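PDB 2VXG: Cg6181-pa, isoform A from Drosophila melanogaster, which acts in mRNA degradation, where it seems to take part in decapping, and is required for silencing a subset of endogenous miRNA targets. Local coordinates for residues A13-I16 against N17-F20; E33-L36 against R37-S41. One frame throughout, in Å; residues are numbered along the deposited sequence.

Contact 1. Residues A13-I16 against N17-F20; sequences AGQI and NKAF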
loop_
_atom_site.group_PDB
_atom_site.type_symbol
_atom_site.label_atom_id
_atom_site.label_comp_id
_atom_site.label_asym_id
_atom_site.label_seq_id
_atom_site.Cartn_x
_atom_site.Cartn_y
_atom_site.Cartn_z
ATOM N N ALA A 13 15.283 10.800 -9.474
ATOM C CA ALA A 13 16.142 10.018 -10.348
ATOM C C ALA A 13 15.357 8.900 -11.056
ATOM O O ALA A 13 15.814 8.348 -12.051
ATOM C CB ALA A 13 17.341 9.446 -9.582
ATOM N N GLY A 14 14.153 8.616 -10.581
ATOM C CA GLY A 14 13.305 7.587 -11.181
ATOM C C GLY A 14 13.589 6.230 -10.576
ATOM O O GLY A 14 13.034 5.214 -11.021
ATOM N N GLN A 15 14.433 6.215 -9.539
ATOM C CA GLN A 15 14.722 4.994 -8.789
ATOM C C GLN A 15 13.606 4.727 -7.763
ATOM O O GLN A 15 13.817 4.761 -6.551
ATOM C CB GLN A 15 16.106 5.102 -8.135
ATOM C CG GLN A 15 17.256 5.170 -9.213
ATOM C CD GLN A 15 18.654 5.377 -8.643
ATOM O OE1 GLN A 15 18.867 6.185 -7.737
ATOM N NE2 GLN A 15 19.633 4.674 -9.216
ATOM N N ILE A 16 12.401 4.470 -8.277
ATOM C CA ILE A 16 11.203 4.404 -7.443
ATOM C C ILE A 16 11.185 3.247 -6.435
ATOM O O ILE A 16 10.784 3.436 -5.273
ATOM C CB ILE A 16 9.924 4.388 -8.326
ATOM C CG1 ILE A 16 8.660 4.533 -7.473
ATOM C CG2 ILE A 16 9.893 3.139 -9.173
ATOM C CD1 ILE A 16 7.392 4.881 -8.302
ATOM N N ASN A 17 11.604 2.050 -6.849
ATOM C CA ASN A 17 11.616 0.932 -5.907
ATOM C C ASN A 17 12.638 1.145 -4.805
ATOM O O ASN A 17 12.319 0.903 -3.656
ATOM C CB ASN A 17 11.858 -0.398 -6.603
ATOM C CG ASN A 17 10.662 -0.834 -7.361
ATOM O OD1 ASN A 17 9.646 -1.188 -6.770
ATOM N ND2 ASN A 17 10.725 -0.721 -8.678
ATOM N N LYS A 18 13.824 1.642 -5.143
ATOM C CA LYS A 18 14.802 1.964 -4.104
ATOM C C LYS A 18 14.259 2.984 -3.089
ATOM O O LYS A 18 14.552 2.869 -1.931
ATOM C CB LYS A 18 16.154 2.445 -4.665
ATOM C CG LYS A 18 16.917 1.407 -5.504
ATOM C CD LYS A 18 18.306 1.866 -5.856
ATOM C CE LYS A 18 18.979 0.953 -6.912
ATOM N NZ LYS A 18 20.482 1.159 -6.920
ATOM N N ALA A 19 13.503 3.981 -3.554
ATOM C CA ALA A 19 12.870 4.970 -2.681
ATOM C C ALA A 19 11.895 4.248 -1.752
ATOM O O ALA A 19 11.894 4.481 -0.538
ATOM C CB ALA A 19 12.168 6.023 -3.472
ATOM N N PHE A 20 11.128 3.314 -2.304
ATOM C CA PHE A 20 10.144 2.594 -1.499
ATOM C C PHE A 20 10.785 1.599 -0.561
ATOM O O PHE A 20 10.268 1.413 0.534
ATOM C CB PHE A 20 9.057 1.939 -2.369
ATOM C CG PHE A 20 7.917 2.873 -2.710
ATOM C CD1 PHE A 20 8.102 3.870 -3.640
ATOM C CD2 PHE A 20 6.672 2.772 -2.062
ATOM C CE1 PHE A 20 7.085 4.749 -3.987
ATOM C CE2 PHE A 20 5.610 3.654 -2.398
ATOM C CZ PHE A 20 5.837 4.651 -3.359
#
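The first turn of helix 16-25 is built where Q15 and I16 hand their carbonyl oxygens to the amides of A19 and F20. A19 N donates to Q15 O at 3.1 Å, and F20 N donates to I16 O at 3.0 Å. Q15 stands at the N-cap position, so its carbonyl opens the helical bonding pattern. Side chains join on one flank: I16 and F20 lie next to each other and point the same way, with I16 CG1 3.8 Å from CE1 of the F20 ring. With CG1 of I16 anti to its backbone N, chi1 -171° brings this branch beside the CD1-CE1 rim of the ring. The ring presents its edge to the backbone, I16 O lying in its plane 3.2 Å from F20 CD1. The link from helix 2-13 is short: G14, with positive phi, is the C-prime residue of the Schellman motif that ends that helix (Q15 N to L10 O, G14 N to L11 O), and Q15 follows as the centre of an inverse gamma turn. Further round the F20 ring lie V56 and L60 of helix 54-66 and T35 and L36 of helix 29-38. Replacing F20 by an alanine would remove the ring, and would probably leave I16 CG1 without its neighbour and a gap between these helices. The N17 amide is held by two bonds, ND2 to R51 O and OD1 from E53 N, tying the helix start to the segment leading into helix 54-66. A19 places its methyl 3.4 Å from I16 O and also packs on L10 and L11 of helix 2-13.

Contact 2. Residues E33-L36 against R37-S41; sequences EFTL and RHTDS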
loop_
_atom_site.group_PDB
_atom_site.type_symbol
_atom_site.label_atom_id
_atom_site.label_comp_id
_atom_site.label_asym_id
_atom_site.label_seq_id
_atom_site.Cartn_x
_atom_site.Cartn_y
_atom_site.Cartn_z
ATOM N N GLU A 33 3.892 7.592 3.973
ATOM C CA GLU A 33 2.955 8.640 3.501
ATOM C C GLU A 33 3.634 9.807 2.817
ATOM O O GLU A 33 3.218 10.187 1.729
ATOM C CB GLU A 33 2.046 9.123 4.603
ATOM C CG GLU A 33 1.129 8.073 5.077
ATOM C CD GLU A 33 0.199 8.558 6.188
ATOM O OE1 GLU A 33 -0.399 9.651 6.003
ATOM O OE2 GLU A 33 0.077 7.831 7.232
ATOM N N PHE A 34 4.719 10.319 3.408
ATOM C CA PHE A 34 5.615 11.311 2.758
ATOM C C PHE A 34 6.047 10.832 1.368
ATOM O O PHE A 34 5.997 11.583 0.379
ATOM C CB PHE A 34 6.862 11.546 3.672
ATOM C CG PHE A 34 8.027 12.304 3.001
ATOM C CD1 PHE A 34 8.090 13.695 3.048
ATOM C CD2 PHE A 34 9.054 11.605 2.389
ATOM C CE1 PHE A 34 9.140 14.388 2.473
ATOM C CE2 PHE A 34 10.100 12.262 1.819
ATOM C CZ PHE A 34 10.161 13.664 1.854
ATOM N N THR A 35 6.483 9.580 1.291
ATOM C CA THR A 35 6.905 9.000 0.020
ATOM C C THR A 35 5.728 9.021 -0.969
ATOM O O THR A 35 5.907 9.464 -2.091
ATOM C CB THR A 35 7.469 7.570 0.202
ATOM O OG1 THR A 35 8.460 7.603 1.230
ATOM C CG2 THR A 35 8.068 7.001 -1.079
ATOM N N LEU A 36 4.542 8.570 -0.541
ATOM C CA LEU A 36 3.355 8.491 -1.449
ATOM C C LEU A 36 2.958 9.885 -1.930
ATOM O O LEU A 36 2.675 10.096 -3.099
ATOM C CB LEU A 36 2.163 7.839 -0.767
ATOM C CG LEU A 36 2.260 6.387 -0.296
ATOM C CD1 LEU A 36 0.989 6.033 0.445
ATOM C CD2 LEU A 36 2.490 5.452 -1.418
ATOM N N ARG A 37 3.008 10.833 -0.999
ATOM C CA ARG A 37 2.840 12.256 -1.286
ATOM C C ARG A 37 3.800 12.817 -2.354
ATOM O O ARG A 37 3.393 13.665 -3.119
ATOM C CB ARG A 37 2.877 13.007 0.055
ATOM C CG ARG A 37 2.990 14.501 0.053
ATOM C CD ARG A 37 3.432 14.973 1.468
ATOM N NE ARG A 37 2.708 14.223 2.490
ATOM C CZ ARG A 37 3.179 13.842 3.683
ATOM N NH1 ARG A 37 4.401 14.146 4.100
ATOM N NH2 ARG A 37 2.382 13.144 4.487
ATOM N N HIS A 38 5.029 12.313 -2.474
ATOM C CA HIS A 38 5.972 12.784 -3.501
ATOM C C HIS A 38 6.158 11.885 -4.695
ATOM O O HIS A 38 7.037 12.151 -5.496
ATOM C CB HIS A 38 7.372 12.983 -2.914
ATOM C CG HIS A 38 7.454 14.136 -1.991
ATOM N ND1 HIS A 38 7.119 14.042 -0.660
ATOM C CD2 HIS A 38 7.756 15.432 -2.218
ATOM C CE1 HIS A 38 7.240 15.230 -0.101
ATOM N NE2 HIS A 38 7.621 16.088 -1.023
ATOM N N THR A 39 5.437 10.784 -4.813
ATOM C CA THR A 39 5.719 9.915 -5.959
ATOM C C THR A 39 4.617 10.100 -6.980
ATOM O O THR A 39 3.496 10.439 -6.643
ATOM C CB THR A 39 6.007 8.376 -5.616
ATOM O OG1 THR A 39 5.048 7.495 -6.224
ATOM C CG2 THR A 39 6.121 8.117 -4.158
ATOM N N ASP A 40 4.983 9.932 -8.240
ATOM C CA ASP A 40 4.037 10.062 -9.330
ATOM C C ASP A 40 3.321 8.726 -9.420
ATOM O O ASP A 40 3.924 7.722 -9.794
ATOM C CB ASP A 40 4.775 10.390 -10.616
ATOM C CG ASP A 40 3.841 10.735 -11.766
ATOM O OD1 ASP A 40 2.652 10.349 -11.759
ATOM O OD2 ASP A 40 4.324 11.413 -12.692
ATOM N N SER A 41 2.041 8.717 -9.073
ATOM C CA SER A 41 1.221 7.504 -9.129
ATOM C C SER A 41 1.168 6.853 -10.521
ATOM O O SER A 41 0.949 5.646 -10.636
ATOM C CB SER A 41 -0.199 7.824 -8.673
ATOM O OG SER A 41 -0.145 8.628 -7.499
#
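F34 lays one face of its ring against the imidazole of H38, four residues on in helix 29-38, the i to i+4 spacing that E33 and R37 share. The pair is oblique, with centroids 4.5 Å apart and planes at 48°; H38 CE1 comes within 3.3 Å of F34 CE1, and ND1 sits over the ring, offset toward its rim. The same ND1 donates to F34 O at 2.9 Å, almost straight at 167°, and that oxygen lies close to the imidazole plane. Since CG of H38 stands beside its own backbone N (chi1 -70°), the ring folds back along the helix to reach this carbonyl, which also takes a weak bond from H38 N. The R37 chain bends at chi3, bringing one face of the guanidinium over the backbone of E33 and F34, with CZ 3.6 Å from F34 CA and NH1, at the edge of the F34 ring near its plane, 3.6 Å from F34 CB. R37 N also makes the helical bond to E33 O at 2.8 Å. E33 OE2 is salt-bridged to K75 of helix 73-85; the R37 guanidinium does not touch the carboxylate (E33 OE1 to R37 NH2 4.7 Å). In the last turn the bonds weaken: T39 N reaches L36 O at 3.3 Å, and D40 then becomes the N-cap of helix 41-44, its OD1 accepting from N42 N. F34 and H38 both touch K8 of helix 2-13. Donation from ND1 fixes the rotation of the imidazole and implies that ND1 carries a proton, whatever the state of NE2.

How the contacts relate
Contact 1 starts helix 16-25, and contact 2 holds the last turns of helix 29-38, the next helix in this C-terminal domain, and the loop after it, so the two lie in series along the chain, with centres about 11 Å apart. The F20 ring joins them: its CE2 is 3.7 Å from L36 CD2 and its CE1 3.8 Å from T35 CG2. The ring also approaches T39, though the placing of that side chain is less certain. The junction is therefore mainly apolar, whereas F34, R37 and H38 lie on other sides of helix 29-38. Helix 2-13 spans both contacts, with L11 touching I16, A19 and T39.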